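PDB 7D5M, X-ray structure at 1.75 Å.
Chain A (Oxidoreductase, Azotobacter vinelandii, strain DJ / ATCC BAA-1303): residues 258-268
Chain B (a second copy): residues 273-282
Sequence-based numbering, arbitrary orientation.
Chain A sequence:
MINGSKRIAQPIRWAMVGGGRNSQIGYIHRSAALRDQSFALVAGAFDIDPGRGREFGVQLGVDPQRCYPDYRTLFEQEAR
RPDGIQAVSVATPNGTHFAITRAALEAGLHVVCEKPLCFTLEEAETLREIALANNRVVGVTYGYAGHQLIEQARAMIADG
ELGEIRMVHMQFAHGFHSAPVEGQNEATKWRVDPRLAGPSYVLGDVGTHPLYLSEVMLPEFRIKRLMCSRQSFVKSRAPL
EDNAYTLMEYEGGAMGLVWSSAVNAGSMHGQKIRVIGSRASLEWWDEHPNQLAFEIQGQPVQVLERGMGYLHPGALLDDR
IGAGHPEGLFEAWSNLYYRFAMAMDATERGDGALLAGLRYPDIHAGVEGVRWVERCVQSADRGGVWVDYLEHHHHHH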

# COMPACT_ATOMS: atom_id res chain seq x y z
N VAL A 258 16.42 -10.81 -14.11
CA VAL A 258 15.87 -11.73 -13.07
C VAL A 258 16.74 -11.62 -11.83
O VAL A 258 17.96 -11.91 -11.91
CB VAL A 258 15.78 -13.19 -13.54
CG1 VAL A 258 15.05 -14.06 -12.52
CG2 VAL A 258 15.13 -13.30 -14.91
N TRP A 259 16.14 -11.21 -10.72
CA TRP A 259 16.78 -11.28 -9.39
C TRP A 259 16.23 -12.51 -8.65
O TRP A 259 15.03 -12.53 -8.34
CB TRP A 259 16.57 -9.98 -8.61
CG TRP A 259 17.12 -10.05 -7.22
CD1 TRP A 259 18.23 -10.74 -6.80
CD2 TRP A 259 16.59 -9.40 -6.05
NE1 TRP A 259 18.42 -10.57 -5.46
CE2 TRP A 259 17.43 -9.75 -4.97
CE3 TRP A 259 15.50 -8.55 -5.82
CZ2 TRP A 259 17.20 -9.28 -3.68
CZ3 TRP A 259 15.28 -8.08 -4.55
CH2 TRP A 259 16.12 -8.44 -3.49
N SER A 260 17.07 -13.53 -8.45
CA SER A 260 16.75 -14.77 -7.70
C SER A 260 17.40 -14.69 -6.32
O SER A 260 18.61 -14.43 -6.26
CB SER A 260 17.25 -16.00 -8.45
OG SER A 260 16.77 -16.02 -9.79
N SER A 261 16.65 -14.89 -5.23
CA SER A 261 17.27 -14.78 -3.88
C SER A 261 16.50 -15.57 -2.83
O SER A 261 15.26 -15.59 -2.87
CB SER A 261 17.43 -13.34 -3.47
OG SER A 261 18.28 -13.23 -2.34
N ALA A 262 17.24 -16.19 -1.91
CA ALA A 262 16.70 -16.78 -0.67
C ALA A 262 17.27 -16.03 0.54
O ALA A 262 16.98 -16.45 1.66
CB ALA A 262 17.04 -18.25 -0.63
N VAL A 263 17.98 -14.93 0.32
CA VAL A 263 18.68 -14.16 1.39
C VAL A 263 18.22 -12.69 1.38
O VAL A 263 18.92 -11.83 1.96
CB VAL A 263 20.20 -14.31 1.26
CG1 VAL A 263 20.60 -15.76 1.40
CG2 VAL A 263 20.74 -13.74 -0.04
N ASN A 264 17.06 -12.40 0.79
CA ASN A 264 16.47 -11.04 0.85
C ASN A 264 15.77 -10.88 2.20
O ASN A 264 14.53 -11.01 2.28
CB ASN A 264 15.54 -10.80 -0.34
CG ASN A 264 14.93 -9.42 -0.30
OD1 ASN A 264 15.46 -8.53 0.37
ND2 ASN A 264 13.83 -9.25 -1.03
N ALA A 265 16.56 -10.63 3.25
CA ALA A 265 16.10 -10.63 4.65
C ALA A 265 14.83 -9.79 4.78
O ALA A 265 14.82 -8.66 4.30
CB ALA A 265 17.20 -10.12 5.55
N GLY A 266 13.78 -10.35 5.41
CA GLY A 266 12.52 -9.65 5.69
C GLY A 266 11.46 -9.89 4.62
O GLY A 266 10.27 -9.64 4.90
N SER A 267 11.86 -10.33 3.42
CA SER A 267 10.91 -10.58 2.31
C SER A 267 10.17 -11.90 2.57
O SER A 267 10.82 -12.94 2.75
CB SER A 267 11.58 -10.60 0.97
OG SER A 267 10.62 -10.94 -0.04
N MET A 268 8.85 -11.86 2.52
CA MET A 268 7.95 -13.02 2.73
C MET A 268 7.92 -13.91 1.47
O MET A 268 7.68 -15.11 1.60
CB MET A 268 6.55 -12.53 3.08
CG MET A 268 6.46 -11.93 4.47
SD MET A 268 6.93 -13.12 5.76
CE MET A 268 5.76 -14.43 5.43
N ILE B 273 15.84 2.66 -2.57
CA ILE B 273 17.10 1.99 -2.15
C ILE B 273 16.73 0.95 -1.10
O ILE B 273 16.01 1.27 -0.15
CB ILE B 273 18.16 2.98 -1.65
CG1 ILE B 273 19.40 2.23 -1.16
CG2 ILE B 273 17.62 3.93 -0.59
CD1 ILE B 273 20.64 3.08 -1.10
N ARG B 274 17.15 -0.28 -1.33
CA ARG B 274 16.96 -1.38 -0.36
C ARG B 274 18.36 -1.87 0.02
O ARG B 274 19.12 -2.24 -0.88
CB ARG B 274 16.12 -2.52 -0.95
CG ARG B 274 15.84 -3.65 0.02
CD ARG B 274 14.97 -4.74 -0.57
NE ARG B 274 14.66 -5.78 0.39
CZ ARG B 274 13.68 -5.73 1.29
NH1 ARG B 274 12.87 -4.68 1.38
NH2 ARG B 274 13.51 -6.75 2.11
N VAL B 275 18.68 -1.81 1.30
CA VAL B 275 19.95 -2.36 1.82
C VAL B 275 19.61 -3.66 2.52
O VAL B 275 18.77 -3.63 3.43
CB VAL B 275 20.66 -1.37 2.76
CG1 VAL B 275 21.97 -1.94 3.26
CG2 VAL B 275 20.86 -0.02 2.09
N ILE B 276 20.23 -4.76 2.08
CA ILE B 276 19.91 -6.12 2.56
C ILE B 276 21.11 -6.66 3.33
O ILE B 276 22.19 -6.80 2.73
CB ILE B 276 19.51 -7.03 1.38
CG1 ILE B 276 18.39 -6.39 0.55
CG2 ILE B 276 19.15 -8.42 1.90
CD1 ILE B 276 18.22 -6.97 -0.81
N GLY B 277 20.91 -6.95 4.61
CA GLY B 277 21.92 -7.54 5.49
C GLY B 277 21.58 -8.98 5.83
O GLY B 277 20.47 -9.46 5.47
N SER B 278 22.49 -9.65 6.52
CA SER B 278 22.31 -11.05 6.98
C SER B 278 21.13 -11.15 7.96
O SER B 278 20.51 -12.22 8.03
CB SER B 278 23.59 -11.57 7.59
OG SER B 278 23.97 -10.78 8.71
N ARG B 279 20.81 -10.08 8.71
CA ARG B 279 19.76 -10.09 9.76
C ARG B 279 18.46 -9.45 9.26
O ARG B 279 17.39 -9.87 9.69
CB ARG B 279 20.26 -9.35 11.01
CG ARG B 279 19.21 -9.14 12.09
CD ARG B 279 19.80 -8.55 13.36
NE ARG B 279 18.81 -8.45 14.42
CZ ARG B 279 18.12 -7.36 14.77
NH1 ARG B 279 18.28 -6.20 14.15
NH2 ARG B 279 17.25 -7.45 15.76
N ALA B 280 18.56 -8.39 8.46
CA ALA B 280 17.41 -7.50 8.19
C ALA B 280 17.69 -6.67 6.95
O ALA B 280 18.87 -6.54 6.57
CB ALA B 280 17.15 -6.62 9.40
N SER B 281 16.64 -6.12 6.36
CA SER B 281 16.71 -5.14 5.25
C SER B 281 16.07 -3.82 5.68
O SER B 281 15.21 -3.82 6.57
CB SER B 281 16.06 -5.66 4.00
OG SER B 281 16.69 -6.85 3.55
N LEU B 282 16.49 -2.72 5.08
CA LEU B 282 15.71 -1.48 5.13
C LEU B 282 15.45 -1.03 3.69
O LEU B 282 16.23 -1.38 2.79
CB LEU B 282 16.39 -0.41 5.99
CG LEU B 282 17.81 -0.02 5.66
CD1 LEU B 282 17.87 0.93 4.47
CD2 LEU B 282 18.46 0.62 6.87
O HOH W 1 20.57 -11.85 4.08

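The chain B stretch forms a β-hairpin, with strands 273-277 and 280-282 joined by a short loop, and the chain A loop that follows strand 258-261 packs against it. Within the hairpin, B:Val275 and B:Leu282 exchange backbone hydrogen bonds, N to O at 2.9 Å from B:Val275 to B:Leu282 and 3.0 Å in return, and B:Gly277 N donates to B:Ala280 O at 2.9 Å. On the chain A side, a type II turn from A:Asn264 to A:Ser267 is closed by A:Ser267 N donating to A:Asn264 O at 3.0 Å. No backbone-to-backbone hydrogen bond links the two stretches directly; side chains and one water make the connections, and 315 Å² of surface is buried in total.

Along chain B, side chains alternate, so B:Ile273 and B:Val275 stay out of reach while B:Arg274 and B:Ile276 point toward chain A. B:Arg274 is extended, with chi1 to chi3 all t, and presents the edge of its guanidinium to A:Asn264. Both NE and NH2 of B:Arg274 donate to A:Asn264 OD1, at 2.9 and 3.2 Å, so a single carbonyl oxygen receives two N-H groups from the cation. A:Asn264 points sideways from its CA, but its t rotamer brings the amide to the arginine.

B:Ile276 supplies the apolar part of the contact. Its CD1 lies 3.7 Å from CH2 of A:Trp259, while its CG2 packs 3.4 Å from A:Val263 O and 4.5 Å from A:Ala265 CB. CD1 thus lies against the indole, while CG2 lies against the backbone at A:Val263 and A:Ala265.

At B:Gly277 the backbone takes over. Its carbonyl oxygen lies 3.3 Å from A:Ala265 CB and also accepts a hydrogen bond from water 1, at 2.8 Å from the water O. The same water O donates to A:Val263 O at 2.7 Å, bridging two acceptors that could not pair with each other.

B:Ser278 and B:Arg279 direct their side chains away from chain A, as does B:Ala280. The backbone here nevertheless lines the site of A:Ala265, whose CB sits 3.6 Å from B:Ala280 N; the CA atoms of A:Ala265 and B:Ala280 are 4.9 Å apart. With 82 Å² covered, A:Ala265 is the most extensively covered residue in either stretch.

B:Ser281 turns back toward chain A and donates from OG to A:Ala265 O at 2.7 Å, a short hydrogen bond that ties the turn to the second strand. B:Leu282 points away and takes no part.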